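Local structure of uncharacterized protein (4QAN) at residues Q227-I232 with T338-C343; A231-D236 with Y304-K309; T238-F243 with K265-M270; G273-E278 with Y329-K334. The protein is of unknown function but has a cystatin-like fold, is a divergent member of the NTF2-like superfamily and binds a magnesium ion. All coordinates share one frame; numbering follows the deposited sequence.

Contact 1. Residues Q227-I232 with T338-C343; sequences QFIYAI and TGYTLC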
loop_
_atom_site.group_PDB
_atom_site.type_symbol
_atom_site.label_atom_id
_atom_site.label_comp_id
_atom_site.label_asym_id
_atom_site.label_seq_id
_atom_site.Cartn_x
_atom_site.Cartn_y
_atom_site.Cartn_z
ATOM N N GLN A 227 -17.111 15.095 1.587
ATOM C CA GLN A 227 -16.201 15.004 2.717
ATOM C C GLN A 227 -14.966 14.230 2.392
ATOM O O GLN A 227 -13.939 14.474 2.996
ATOM C CB GLN A 227 -16.866 14.409 3.959
ATOM C CG GLN A 227 -17.726 15.390 4.746
ATOM C CD GLN A 227 -16.929 16.590 5.234
ATOM O OE1 GLN A 227 -17.150 17.701 4.771
ATOM N NE2 GLN A 227 -15.983 16.361 6.164
ATOM N N PHE A 228 -15.086 13.264 1.479
ATOM C CA PHE A 228 -13.944 12.560 0.892
ATOM C C PHE A 228 -12.969 13.544 0.234
ATOM O O PHE A 228 -11.778 13.553 0.543
ATOM C CB PHE A 228 -14.480 11.540 -0.119
ATOM C CG PHE A 228 -13.428 10.876 -0.981
ATOM C CD1 PHE A 228 -12.595 9.899 -0.460
ATOM C CD2 PHE A 228 -13.332 11.174 -2.333
ATOM C CE1 PHE A 228 -11.666 9.258 -1.265
ATOM C CE2 PHE A 228 -12.404 10.530 -3.138
ATOM C CZ PHE A 228 -11.563 9.575 -2.593
ATOM N N ILE A 229 -13.486 14.415 -0.628
ATOM C CA ILE A 229 -12.665 15.468 -1.233
ATOM C C ILE A 229 -12.117 16.474 -0.211
ATOM O O ILE A 229 -11.002 16.952 -0.352
ATOM C CB ILE A 229 -13.430 16.167 -2.386
ATOM C CG1 ILE A 229 -13.710 15.147 -3.511
ATOM C CG2 ILE A 229 -12.682 17.388 -2.906
ATOM C CD1 ILE A 229 -12.491 14.445 -4.082
ATOM N N TYR A 230 -12.871 16.773 0.834
ATOM C CA TYR A 230 -12.388 17.663 1.877
ATOM C C TYR A 230 -11.197 17.032 2.602
ATOM O O TYR A 230 -10.213 17.716 2.908
ATOM C CB TYR A 230 -13.496 17.982 2.887
ATOM C CG TYR A 230 -13.052 18.861 4.059
ATOM C CD1 TYR A 230 -12.739 20.202 3.865
ATOM C CD2 TYR A 230 -12.945 18.338 5.361
ATOM C CE1 TYR A 230 -12.333 21.007 4.925
ATOM C CE2 TYR A 230 -12.539 19.129 6.433
ATOM C CZ TYR A 230 -12.241 20.462 6.215
ATOM O OH TYR A 230 -11.850 21.258 7.260
ATOM N N ALA A 231 -11.295 15.741 2.894
ATOM C CA ALA A 231 -10.166 14.997 3.470
ATOM C C ALA A 231 -8.880 15.105 2.621
ATOM O O ALA A 231 -7.772 15.329 3.140
ATOM C CB ALA A 231 -10.549 13.538 3.656
ATOM N N ILE A 232 -9.040 14.948 1.315
ATOM C CA ILE A 232 -7.933 15.092 0.364
ATOM C C ILE A 232 -7.335 16.503 0.419
ATOM O O ILE A 232 -6.108 16.663 0.515
ATOM C CB ILE A 232 -8.397 14.699 -1.062
ATOM C CG1 ILE A 232 -8.569 13.165 -1.110
ATOM C CG2 ILE A 232 -7.394 15.157 -2.117
ATOM C CD1 ILE A 232 -9.238 12.598 -2.346
ATOM N N THR A 338 -14.780 13.067 -12.610
ATOM C CA THR A 338 -14.564 11.682 -12.225
ATOM C C THR A 338 -15.873 11.004 -11.887
ATOM O O THR A 338 -16.889 11.662 -11.738
ATOM C CB THR A 338 -13.688 11.582 -10.978
ATOM O OG1 THR A 338 -14.457 11.977 -9.823
ATOM C CG2 THR A 338 -12.444 12.445 -11.146
ATOM N N GLY A 339 -15.811 9.688 -11.730
ATOM C CA GLY A 339 -16.957 8.870 -11.385
ATOM C C GLY A 339 -16.846 8.190 -10.038
ATOM O O GLY A 339 -15.759 7.794 -9.615
ATOM N N TYR A 340 -17.988 8.062 -9.369
ATOM C CA TYR A 340 -18.097 7.361 -8.092
ATOM C C TYR A 340 -19.210 6.342 -8.159
ATOM O O TYR A 340 -20.189 6.516 -8.883
ATOM C CB TYR A 340 -18.434 8.330 -6.963
ATOM C CG TYR A 340 -17.358 9.319 -6.620
ATOM C CD1 TYR A 340 -17.221 10.501 -7.339
ATOM C CD2 TYR A 340 -16.496 9.083 -5.569
ATOM C CE1 TYR A 340 -16.245 11.417 -7.023
ATOM C CE2 TYR A 340 -15.515 9.984 -5.245
ATOM C CZ TYR A 340 -15.402 11.161 -5.970
ATOM O OH TYR A 340 -14.422 12.049 -5.642
ATOM N N THR A 341 -19.045 5.261 -7.408
ATOM C CA THR A 341 -20.126 4.309 -7.179
ATOM C C THR A 341 -20.245 4.291 -5.672
ATOM O O THR A 341 -19.251 4.062 -4.980
ATOM C CB THR A 341 -19.823 2.898 -7.733
ATOM O OG1 THR A 341 -19.649 2.951 -9.150
ATOM C CG2 THR A 341 -20.952 1.941 -7.420
ATOM N N LEU A 342 -21.443 4.574 -5.166
ATOM C CA LEU A 342 -21.682 4.694 -3.726
ATOM C C LEU A 342 -22.661 3.645 -3.238
ATOM O O LEU A 342 -23.585 3.262 -3.981
ATOM C CB LEU A 342 -22.231 6.080 -3.416
ATOM C CG LEU A 342 -21.254 7.184 -3.843
ATOM C CD1 LEU A 342 -22.006 8.317 -4.513
ATOM C CD2 LEU A 342 -20.453 7.669 -2.648
ATOM N N CYS A 343 -22.450 3.184 -2.000
ATOM C CA CYS A 343 -23.296 2.166 -1.385
ATOM C C CYS A 343 -23.852 2.628 -0.032
ATOM O O CYS A 343 -23.158 3.256 0.779
ATOM C CB CYS A 343 -22.553 0.834 -1.229
ATOM S SG CYS A 343 -21.055 0.945 -0.220
#

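Contact 2. Residues A231-D236 with Y304-K309; sequences AIEKGD and YLDLIK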
loop_
_atom_site.group_PDB
_atom_site.type_symbol
_atom_site.label_atom_id
_atom_site.label_comp_id
_atom_site.label_asym_id
_atom_site.label_seq_id
_atom_site.Cartn_x
_atom_site.Cartn_y
_atom_site.Cartn_z
ATOM N N ALA A 231 -11.295 15.741 2.894
ATOM C CA ALA A 231 -10.166 14.997 3.470
ATOM C C ALA A 231 -8.880 15.105 2.621
ATOM O O ALA A 231 -7.772 15.329 3.140
ATOM C CB ALA A 231 -10.549 13.538 3.656
ATOM N N ILE A 232 -9.040 14.948 1.315
ATOM C CA ILE A 232 -7.933 15.092 0.364
ATOM C C ILE A 232 -7.335 16.503 0.419
ATOM O O ILE A 232 -6.108 16.663 0.515
ATOM C CB ILE A 232 -8.397 14.699 -1.062
ATOM C CG1 ILE A 232 -8.569 13.165 -1.110
ATOM C CG2 ILE A 232 -7.394 15.157 -2.117
ATOM C CD1 ILE A 232 -9.238 12.598 -2.346
ATOM N N GLU A 233 -8.206 17.513 0.432
ATOM C CA GLU A 233 -7.786 18.913 0.525
ATOM C C GLU A 233 -6.966 19.186 1.778
ATOM O O GLU A 233 -6.025 19.986 1.732
ATOM C CB GLU A 233 -9.002 19.837 0.519
ATOM C CG GLU A 233 -9.825 19.813 -0.768
ATOM C CD GLU A 233 -11.177 20.470 -0.610
ATOM O OE1 GLU A 233 -11.552 20.780 0.536
ATOM O OE2 GLU A 233 -11.874 20.684 -1.630
ATOM N N LYS A 234 -7.329 18.533 2.888
ATOM C CA LYS A 234 -6.700 18.768 4.191
ATOM C C LYS A 234 -5.556 17.811 4.525
ATOM O O LYS A 234 -4.926 17.935 5.580
ATOM C CB LYS A 234 -7.744 18.669 5.311
ATOM C CG LYS A 234 -8.967 19.561 5.118
ATOM C CD LYS A 234 -8.650 21.039 5.164
ATOM C CE LYS A 234 -8.317 21.468 6.583
ATOM N NZ LYS A 234 -8.677 22.882 6.793
ATOM N N GLY A 235 -5.297 16.857 3.641
ATOM C CA GLY A 235 -4.260 15.872 3.863
ATOM C C GLY A 235 -4.659 14.792 4.856
ATOM O O GLY A 235 -3.792 14.179 5.478
ATOM N N ASP A 236 -5.963 14.560 5.012
ATOM C CA ASP A 236 -6.466 13.544 5.931
ATOM C C ASP A 236 -6.738 12.243 5.134
ATOM O O ASP A 236 -7.874 11.789 5.028
ATOM C CB ASP A 236 -7.745 14.038 6.654
ATOM C CG ASP A 236 -7.452 15.023 7.812
ATOM O OD1 ASP A 236 -6.290 15.116 8.251
ATOM O OD2 ASP A 236 -8.391 15.700 8.303
ATOM N N TYR A 304 -6.306 23.035 -3.333
ATOM C CA TYR A 304 -7.158 23.716 -4.303
ATOM C C TYR A 304 -7.816 22.745 -5.263
ATOM O O TYR A 304 -8.202 23.119 -6.362
ATOM C CB TYR A 304 -6.359 24.782 -5.057
ATOM C CG TYR A 304 -5.799 25.830 -4.124
ATOM C CD1 TYR A 304 -6.652 26.582 -3.308
ATOM C CD2 TYR A 304 -4.430 26.079 -4.053
ATOM C CE1 TYR A 304 -6.158 27.535 -2.446
ATOM C CE2 TYR A 304 -3.929 27.043 -3.197
ATOM C CZ TYR A 304 -4.798 27.762 -2.397
ATOM O OH TYR A 304 -4.320 28.716 -1.536
ATOM N N LEU A 305 -7.967 21.496 -4.841
ATOM C CA LEU A 305 -8.868 20.607 -5.532
ATOM C C LEU A 305 -10.253 20.873 -4.971
ATOM O O LEU A 305 -10.523 20.557 -3.812
ATOM C CB LEU A 305 -8.488 19.154 -5.329
ATOM C CG LEU A 305 -9.467 18.183 -5.972
ATOM C CD1 LEU A 305 -9.306 18.239 -7.470
ATOM C CD2 LEU A 305 -9.235 16.787 -5.448
ATOM N N ASP A 306 -11.109 21.466 -5.806
ATOM C CA ASP A 306 -12.467 21.813 -5.431
ATOM C C ASP A 306 -13.485 21.045 -6.226
ATOM O O ASP A 306 -13.373 20.877 -7.442
ATOM C CB ASP A 306 -12.729 23.295 -5.672
ATOM C CG ASP A 306 -12.216 24.167 -4.550
ATOM O OD1 ASP A 306 -12.600 23.907 -3.391
ATOM O OD2 ASP A 306 -11.439 25.108 -4.833
ATOM N N LEU A 307 -14.507 20.615 -5.516
ATOM C CA LEU A 307 -15.662 20.016 -6.114
ATOM C C LEU A 307 -16.637 21.154 -6.517
ATOM O O LEU A 307 -17.020 21.975 -5.700
ATOM C CB LEU A 307 -16.266 19.077 -5.070
ATOM C CG LEU A 307 -17.018 17.817 -5.456
ATOM C CD1 LEU A 307 -16.242 16.925 -6.405
ATOM C CD2 LEU A 307 -17.337 17.091 -4.163
ATOM N N ILE A 308 -16.996 21.239 -7.790
ATOM C CA ILE A 308 -18.015 22.196 -8.225
ATOM C C ILE A 308 -19.417 21.619 -7.989
ATOM O O ILE A 308 -20.329 22.320 -7.558
ATOM C CB ILE A 308 -17.836 22.557 -9.711
ATOM C CG1 ILE A 308 -16.513 23.300 -9.921
ATOM C CG2 ILE A 308 -18.988 23.431 -10.205
ATOM C CD1 ILE A 308 -16.056 23.314 -11.361
ATOM N N LYS A 309 -19.577 20.332 -8.275
ATOM C CA LYS A 309 -20.864 19.671 -8.194
ATOM C C LYS A 309 -20.702 18.149 -8.128
ATOM O O LYS A 309 -19.809 17.584 -8.764
ATOM C CB LYS A 309 -21.698 20.048 -9.415
ATOM C CG LYS A 309 -23.196 19.996 -9.178
ATOM C CD LYS A 309 -23.914 20.871 -10.189
ATOM C CE LYS A 309 -25.424 20.759 -10.078
ATOM N NZ LYS A 309 -26.039 21.586 -11.142
HETATM O O HOH W 1 -14.538 20.973 -2.526
#

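Contact 3. Residues T238-F243 with K265-M270; sequences TRALAF and KELKTM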
loop_
_atom_site.group_PDB
_atom_site.type_symbol
_atom_site.label_atom_id
_atom_site.label_comp_id
_atom_site.label_asym_id
_atom_site.label_seq_id
_atom_site.Cartn_x
_atom_site.Cartn_y
_atom_site.Cartn_z
ATOM N N THR A 238 -6.105 9.148 5.600
ATOM C CA THR A 238 -6.669 8.035 6.333
ATOM C C THR A 238 -8.182 8.100 6.405
ATOM O O THR A 238 -8.840 7.092 6.243
ATOM C CB THR A 238 -6.101 7.946 7.736
ATOM O OG1 THR A 238 -4.686 7.905 7.616
ATOM C CG2 THR A 238 -6.561 6.690 8.424
ATOM N N ARG A 239 -8.712 9.289 6.640
ATOM C CA ARG A 239 -10.140 9.513 6.645
ATOM C C ARG A 239 -10.700 9.315 5.236
ATOM O O ARG A 239 -11.791 8.753 5.041
ATOM C CB ARG A 239 -10.410 10.922 7.175
ATOM C CG ARG A 239 -11.854 11.261 7.402
ATOM C CD ARG A 239 -11.991 12.594 8.151
ATOM N NE ARG A 239 -13.283 13.222 7.870
ATOM C CZ ARG A 239 -14.432 12.930 8.479
ATOM N NH1 ARG A 239 -14.480 12.024 9.461
ATOM N NH2 ARG A 239 -15.541 13.574 8.115
ATOM N N ALA A 240 -9.935 9.743 4.243
ATOM C CA ALA A 240 -10.299 9.475 2.863
ATOM C C ALA A 240 -10.480 7.972 2.617
ATOM O O ALA A 240 -11.431 7.563 1.928
ATOM C CB ALA A 240 -9.273 10.053 1.915
ATOM N N LEU A 241 -9.598 7.149 3.185
ATOM C CA LEU A 241 -9.718 5.700 2.989
ATOM C C LEU A 241 -10.913 5.142 3.765
ATOM O O LEU A 241 -11.662 4.322 3.233
ATOM C CB LEU A 241 -8.455 4.983 3.421
ATOM C CG LEU A 241 -7.204 5.332 2.621
ATOM C CD1 LEU A 241 -5.976 4.829 3.369
ATOM C CD2 LEU A 241 -7.240 4.786 1.205
ATOM N N ALA A 242 -11.098 5.614 5.005
ATOM C CA ALA A 242 -12.274 5.267 5.822
ATOM C C ALA A 242 -13.623 5.375 5.089
ATOM O O ALA A 242 -14.529 4.592 5.356
ATOM C CB ALA A 242 -12.317 6.120 7.077
ATOM N N PHE A 243 -13.767 6.344 4.192
ATOM C CA PHE A 243 -15.033 6.518 3.417
ATOM C C PHE A 243 -15.375 5.359 2.492
ATOM O O PHE A 243 -16.532 5.211 2.078
ATOM C CB PHE A 243 -15.029 7.831 2.613
ATOM C CG PHE A 243 -15.370 9.048 3.439
ATOM C CD1 PHE A 243 -16.610 9.160 4.047
ATOM C CD2 PHE A 243 -14.451 10.067 3.619
ATOM C CE1 PHE A 243 -16.926 10.268 4.829
ATOM C CE2 PHE A 243 -14.765 11.184 4.374
ATOM C CZ PHE A 243 -15.997 11.281 4.989
ATOM N N LYS A 265 -4.560 2.538 -3.743
ATOM C CA LYS A 265 -4.066 2.567 -5.094
ATOM C C LYS A 265 -4.977 3.347 -6.027
ATOM O O LYS A 265 -4.467 4.112 -6.856
ATOM C CB LYS A 265 -3.875 1.157 -5.635
ATOM C CG LYS A 265 -3.079 1.171 -6.919
ATOM C CD LYS A 265 -2.782 -0.208 -7.443
ATOM C CE LYS A 265 -1.958 -0.067 -8.713
ATOM N NZ LYS A 265 -1.725 -1.379 -9.332
ATOM N N GLU A 266 -6.297 3.136 -5.914
ATOM C CA GLU A 266 -7.296 3.853 -6.751
ATOM C C GLU A 266 -7.290 5.345 -6.454
ATOM O O GLU A 266 -7.459 6.178 -7.358
ATOM C CB GLU A 266 -8.748 3.401 -6.476
ATOM C CG GLU A 266 -9.197 2.020 -6.931
ATOM C CD GLU A 266 -10.644 1.682 -6.465
ATOM O OE1 GLU A 266 -11.656 2.400 -6.800
ATOM O OE2 GLU A 266 -10.777 0.657 -5.752
ATOM N N LEU A 267 -7.154 5.673 -5.175
ATOM C CA LEU A 267 -7.109 7.055 -4.724
ATOM C C LEU A 267 -5.853 7.732 -5.280
ATOM O O LEU A 267 -5.944 8.750 -5.990
ATOM C CB LEU A 267 -7.167 7.109 -3.192
ATOM C CG LEU A 267 -6.971 8.443 -2.457
ATOM C CD1 LEU A 267 -7.675 9.589 -3.153
ATOM C CD2 LEU A 267 -7.438 8.348 -1.007
ATOM N N LYS A 268 -4.697 7.137 -5.008
ATOM C CA LYS A 268 -3.428 7.559 -5.617
ATOM C C LYS A 268 -3.554 7.800 -7.111
ATOM O O LYS A 268 -3.068 8.798 -7.658
ATOM C CB LYS A 268 -2.357 6.495 -5.398
ATOM C CG LYS A 268 -0.995 6.877 -5.969
ATOM C CD LYS A 268 0.001 5.738 -5.944
ATOM C CE LYS A 268 -0.391 4.630 -6.897
ATOM N NZ LYS A 268 0.443 3.422 -6.651
ATOM N N THR A 269 -4.234 6.877 -7.767
ATOM C CA THR A 269 -4.372 6.923 -9.183
ATOM C C THR A 269 -5.171 8.163 -9.590
ATOM O O THR A 269 -4.837 8.835 -10.569
ATOM C CB THR A 269 -4.987 5.606 -9.678
ATOM O OG1 THR A 269 -4.070 4.542 -9.382
ATOM C CG2 THR A 269 -5.260 5.652 -11.171
HETATM N N MSE A 270 -6.199 8.473 -8.810
HETATM C CA MSE A 270 -7.031 9.646 -9.035
HETATM C C MSE A 270 -6.198 10.901 -8.857
HETATM O O MSE A 270 -6.215 11.778 -9.708
HETATM C CB MSE A 270 -8.247 9.617 -8.105
HETATM C CG MSE A 270 -9.080 10.873 -8.351
HETATM SE SE MSE A 270 -10.685 11.004 -7.238
HETATM C CE MSE A 270 -9.829 11.720 -5.614
#

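Contact 4. Residues G273-E278 with Y329-K334; sequences GFLGTE and YSYNGK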
loop_
_atom_site.group_PDB
_atom_site.type_symbol
_atom_site.label_atom_id
_atom_site.label_comp_id
_atom_site.label_asym_id
_atom_site.label_seq_id
_atom_site.Cartn_x
_atom_site.Cartn_y
_atom_site.Cartn_z
ATOM N N GLY A 273 -3.999 11.492 -11.648
ATOM C CA GLY A 273 -4.782 12.028 -12.772
ATOM C C GLY A 273 -4.837 13.552 -12.777
ATOM O O GLY A 273 -4.680 14.188 -13.828
ATOM N N PHE A 274 -5.073 14.145 -11.606
ATOM C CA PHE A 274 -5.115 15.614 -11.479
ATOM C C PHE A 274 -3.710 16.202 -11.622
ATOM O O PHE A 274 -3.538 17.289 -12.154
ATOM C CB PHE A 274 -5.711 16.058 -10.136
ATOM C CG PHE A 274 -7.166 15.726 -9.967
ATOM C CD1 PHE A 274 -8.126 16.308 -10.774
ATOM C CD2 PHE A 274 -7.583 14.860 -8.961
ATOM C CE1 PHE A 274 -9.465 16.007 -10.606
ATOM C CE2 PHE A 274 -8.926 14.552 -8.794
ATOM C CZ PHE A 274 -9.867 15.137 -9.615
ATOM N N LEU A 275 -2.712 15.476 -11.142
ATOM C CA LEU A 275 -1.327 15.895 -11.289
ATOM C C LEU A 275 -0.780 15.731 -12.704
ATOM O O LEU A 275 0.303 16.231 -12.999
ATOM C CB LEU A 275 -0.448 15.111 -10.330
ATOM C CG LEU A 275 -0.685 15.383 -8.848
ATOM C CD1 LEU A 275 -0.053 14.294 -7.986
ATOM C CD2 LEU A 275 -0.132 16.744 -8.484
ATOM N N GLY A 276 -1.495 15.018 -13.571
ATOM C CA GLY A 276 -1.001 14.736 -14.925
ATOM C C GLY A 276 0.065 13.645 -15.018
ATOM O O GLY A 276 0.855 13.634 -15.937
ATOM N N THR A 277 0.070 12.700 -14.093
ATOM C CA THR A 277 1.144 11.718 -14.015
ATOM C C THR A 277 0.664 10.283 -14.021
ATOM O O THR A 277 1.472 9.378 -13.846
ATOM C CB THR A 277 1.910 11.871 -12.703
ATOM O OG1 THR A 277 0.989 11.771 -11.616
ATOM C CG2 THR A 277 2.642 13.180 -12.651
ATOM N N GLU A 278 -0.633 10.057 -14.216
ATOM C CA GLU A 278 -1.191 8.694 -14.107
ATOM C C GLU A 278 -0.591 7.744 -15.152
ATOM O O GLU A 278 -0.444 6.550 -14.892
ATOM C CB GLU A 278 -2.732 8.695 -14.185
ATOM C CG GLU A 278 -3.333 8.778 -15.600
ATOM C CD GLU A 278 -3.189 10.138 -16.265
ATOM O OE1 GLU A 278 -2.724 11.104 -15.623
ATOM O OE2 GLU A 278 -3.560 10.248 -17.448
ATOM N N TYR A 329 -15.038 18.997 -10.985
ATOM C CA TYR A 329 -13.997 19.611 -10.167
ATOM C C TYR A 329 -13.370 20.834 -10.813
ATOM O O TYR A 329 -13.432 21.013 -12.022
ATOM C CB TYR A 329 -12.842 18.629 -9.912
ATOM C CG TYR A 329 -13.215 17.284 -9.326
ATOM C CD1 TYR A 329 -13.757 16.293 -10.127
ATOM C CD2 TYR A 329 -12.989 16.996 -7.987
ATOM C CE1 TYR A 329 -14.087 15.073 -9.611
ATOM C CE2 TYR A 329 -13.299 15.757 -7.457
ATOM C CZ TYR A 329 -13.857 14.796 -8.284
ATOM O OH TYR A 329 -14.190 13.557 -7.803
ATOM N N SER A 330 -12.755 21.657 -9.973
ATOM C CA SER A 330 -11.705 22.573 -10.385
ATOM C C SER A 330 -10.468 22.178 -9.593
ATOM O O SER A 330 -10.450 22.279 -8.362
ATOM C CB SER A 330 -12.072 24.035 -10.091
ATOM O OG SER A 330 -10.939 24.893 -10.234
ATOM N N TYR A 331 -9.451 21.699 -10.297
ATOM C CA TYR A 331 -8.148 21.457 -9.702
ATOM C C TYR A 331 -7.249 22.592 -10.133
ATOM O O TYR A 331 -6.767 22.605 -11.264
ATOM C CB TYR A 331 -7.534 20.124 -10.162
ATOM C CG TYR A 331 -6.116 19.942 -9.647
ATOM C CD1 TYR A 331 -5.879 19.697 -8.293
ATOM C CD2 TYR A 331 -5.009 20.055 -10.490
ATOM C CE1 TYR A 331 -4.596 19.540 -7.804
ATOM C CE2 TYR A 331 -3.719 19.904 -9.997
ATOM C CZ TYR A 331 -3.522 19.645 -8.652
ATOM O OH TYR A 331 -2.248 19.505 -8.126
ATOM N N ASN A 332 -7.027 23.542 -9.237
ATOM C CA ASN A 332 -6.230 24.742 -9.535
ATOM C C ASN A 332 -6.644 25.419 -10.837
ATOM O O ASN A 332 -5.804 25.877 -11.619
ATOM C CB ASN A 332 -4.738 24.409 -9.539
ATOM C CG ASN A 332 -4.247 23.990 -8.170
ATOM O OD1 ASN A 332 -3.605 24.768 -7.453
ATOM N ND2 ASN A 332 -4.600 22.770 -7.771
ATOM N N GLY A 333 -7.953 25.478 -11.052
ATOM C CA GLY A 333 -8.533 26.211 -12.164
ATOM C C GLY A 333 -8.765 25.395 -13.411
ATOM O O GLY A 333 -9.346 25.899 -14.372
ATOM N N LYS A 334 -8.289 24.156 -13.428
ATOM C CA LYS A 334 -8.573 23.249 -14.536
ATOM C C LYS A 334 -9.672 22.315 -14.107
ATOM O O LYS A 334 -9.676 21.845 -12.975
ATOM C CB LYS A 334 -7.323 22.480 -14.966
ATOM C CG LYS A 334 -6.261 23.402 -15.549
ATOM C CD LYS A 334 -5.141 22.653 -16.250
ATOM C CE LYS A 334 -4.317 23.598 -17.117
ATOM N NZ LYS A 334 -3.300 22.875 -17.926
#

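Contact 1. Residues Q227-I232 with T338-C343
Tyr340 carries this contact from the strand, its phenol reaching Phe228 and Ile229 on the helix that crosses in front of the sheet. Earlier in the strand, Thr338 stays clear of residues 227-232 and turns its OG1 to the hydroxyl of Tyr329 on the adjacent strand. The long reach of Tyr340 then spans a backbone separation of 11.2 Å between its CA and that of Phe228. Its CG stands anti to the carbonyl carbon (chi1 -67°), which sends the ring off the sheet toward the helix. This is the cystatin-like arrangement, in which a helix packs across one face of a curled, mostly antiparallel sheet. The Tyr340 and Phe228 rings meet rim to rim with their planes nearly perpendicular, at 88°, and Phe228 CE2 lies 3.8 Å from Tyr340 CE2. Ile232 CD1 lies over one face of the Phe228 ring, near its rim. At the far end of the phenol, Ile229 CD1 lies 3.5 Å from Tyr340 OH, a packing contact; the hydroxyl's hydrogen bond is with Tyr329 OH. Put in this position, a phenylalanine would lack the hydroxyl and would probably leave Tyr329 short of one partner and a gap beside the methyl of Ile229.

Contact 2. Residues A231-D236 with Y304-K309
The carboxylate of Glu233 meets the backbone carbonyl of Leu305 and the carboxylate of Asp306, with OE2 coming closest. Glu233 OE2 lies 2.6 Å from Leu305 O, while the aliphatic CG of the same side chain sits 3.2 Å from that carbonyl oxygen. Asp306 OD1 approaches Glu233 OE2 to 3.7 Å; two acids this near would probably raise each other's affinity for a proton. A water also donates to Glu233 OE2 at 2.8 Å and accepts from Leu307 N at 3.0 Å, so the helix side chain is tied to the strand backbone through solvent. With CG beside the backbone N and an extended chain beyond (chi2 166°), Glu233 stretches from the helix flank across to the strand. On the buried side, Ile232 CG2 touches Leu305 CD2 at 4.1 Å, the two side chains passing at a slant. Gly235, at positive phi, closes the helix in a Schellman motif. The contact thus places the last turn of helix 221-234 against the start of strand 305-314, with helix 254-275 packing on Ile232 and Leu305, and strand 322-331 pairing antiparallel with strand 305-314, its Tyr329 and Tyr331 against Leu305.

Contact 3. Residues T238-F243 with K265-M270
Leu241 and Leu267 mark the nearest approach of the two helical segments, with their CA atoms 8.3 Å apart. Residues 238-242 make up most of a short helix held by bonds such as Ala242 N to Thr238 O, whereas 265-270 lie well inside a long one. The small methyl of Ala240 is consistent with this spacing. Leu267 CD2 rests 3.8 Å from Ala240 CB, and the same methyl lies 4.2 Å from Leu241 CD2, so a single branch of Leu267 touches two consecutive residues. The torsion responsible places Leu267 CG anti to its backbone N (chi1 173°), extending the side chain toward the short helix. Leu241 starts off to the flank, and its CD2 branch closes the distance. No polar atom takes part across the interface, which is buried and wholly apolar. On the other flank of the long helix, Thr269 OG1 donates to Lys265 O at 2.6 Å, tilted 32° from the carbonyl plane; Thr269 N reaches that oxygen from the opposite face, so one carbonyl is gripped twice by one residue. Leu267 is hemmed in further by Ile232 of helix 221-234 and Leu89 of helix 87-108. The arrangement is helix-on-helix packing through an alanine and two leucines, within the layer of helices that accompanies the curled sheet of this cystatin-like, NTF2-related domain.

Contact 4. Residues G273-E278 with Y329-K334
Phe274 directs its ring edge at Tyr329 and sets its CB over Tyr331, making an aromatic cluster where a helix end meets a beta-hairpin of the sheet. Its protruding corner is CZ, which stands 3.8 Å above the centre of the Tyr329 ring. The pair is edge-to-face, with planes at 62°. Behind the ring, Phe274 CB forms a second bump that sits over Tyr331, a CH-pi contact with CB 4.0 Å from the ring centroid. This double fit follows from Phe274 CG lying beside the backbone N (chi1 -67°), which carries the ring onward to Tyr329 while leaving CB above Tyr331. The Phe274 and Tyr331 rings themselves are slid so far apart that they barely overlap. Tyr331 CE2 nestles 3.4 Å from Phe274 O, and Leu275 CD2 lies 3.5 Å from Tyr331 OH, beside the hydroxyl end of the ring. An alanine at Tyr331 would remove the surface beneath Phe274 CB and would probably open a gap against the helix end, leaving Leu275 CD2 without this neighbour. Gly276, at positive phi, ends the helix in a Schellman motif, while Tyr331 to Lys334 form a type I' turn. That turn brings Asn332 against the other side of the tyrosine: its ND2, hydrogen-bonded to Tyr301 O, lies 3.2 Å from the plane of the Tyr331 ring, over its centre and on the face opposite Phe274 CB.

Contacts 1 and 2 both start from helix 221-234, their centres about 10 Å apart, and reach strands 334-344 and 305-314 of one curled sheet. Strand 322-331, used by contact 4, lies between those two strands. Contact 3, centred about 9 Å from contact 1, adds the next helix, 237-242, and joins it to helix 254-275, whose end supplies contact 4 about 16 Å away. Along the chain, contact 3 is nested inside the loops closed by contacts 1 and 2, contact 4 lies within that of contact 1, and contacts 2 and 4 cross. Ile232 of helix 221-234 packs on Leu305 of the sheet, Leu267 of helix 254-275 and Leu237 of helix 237-242, so all meet in one core.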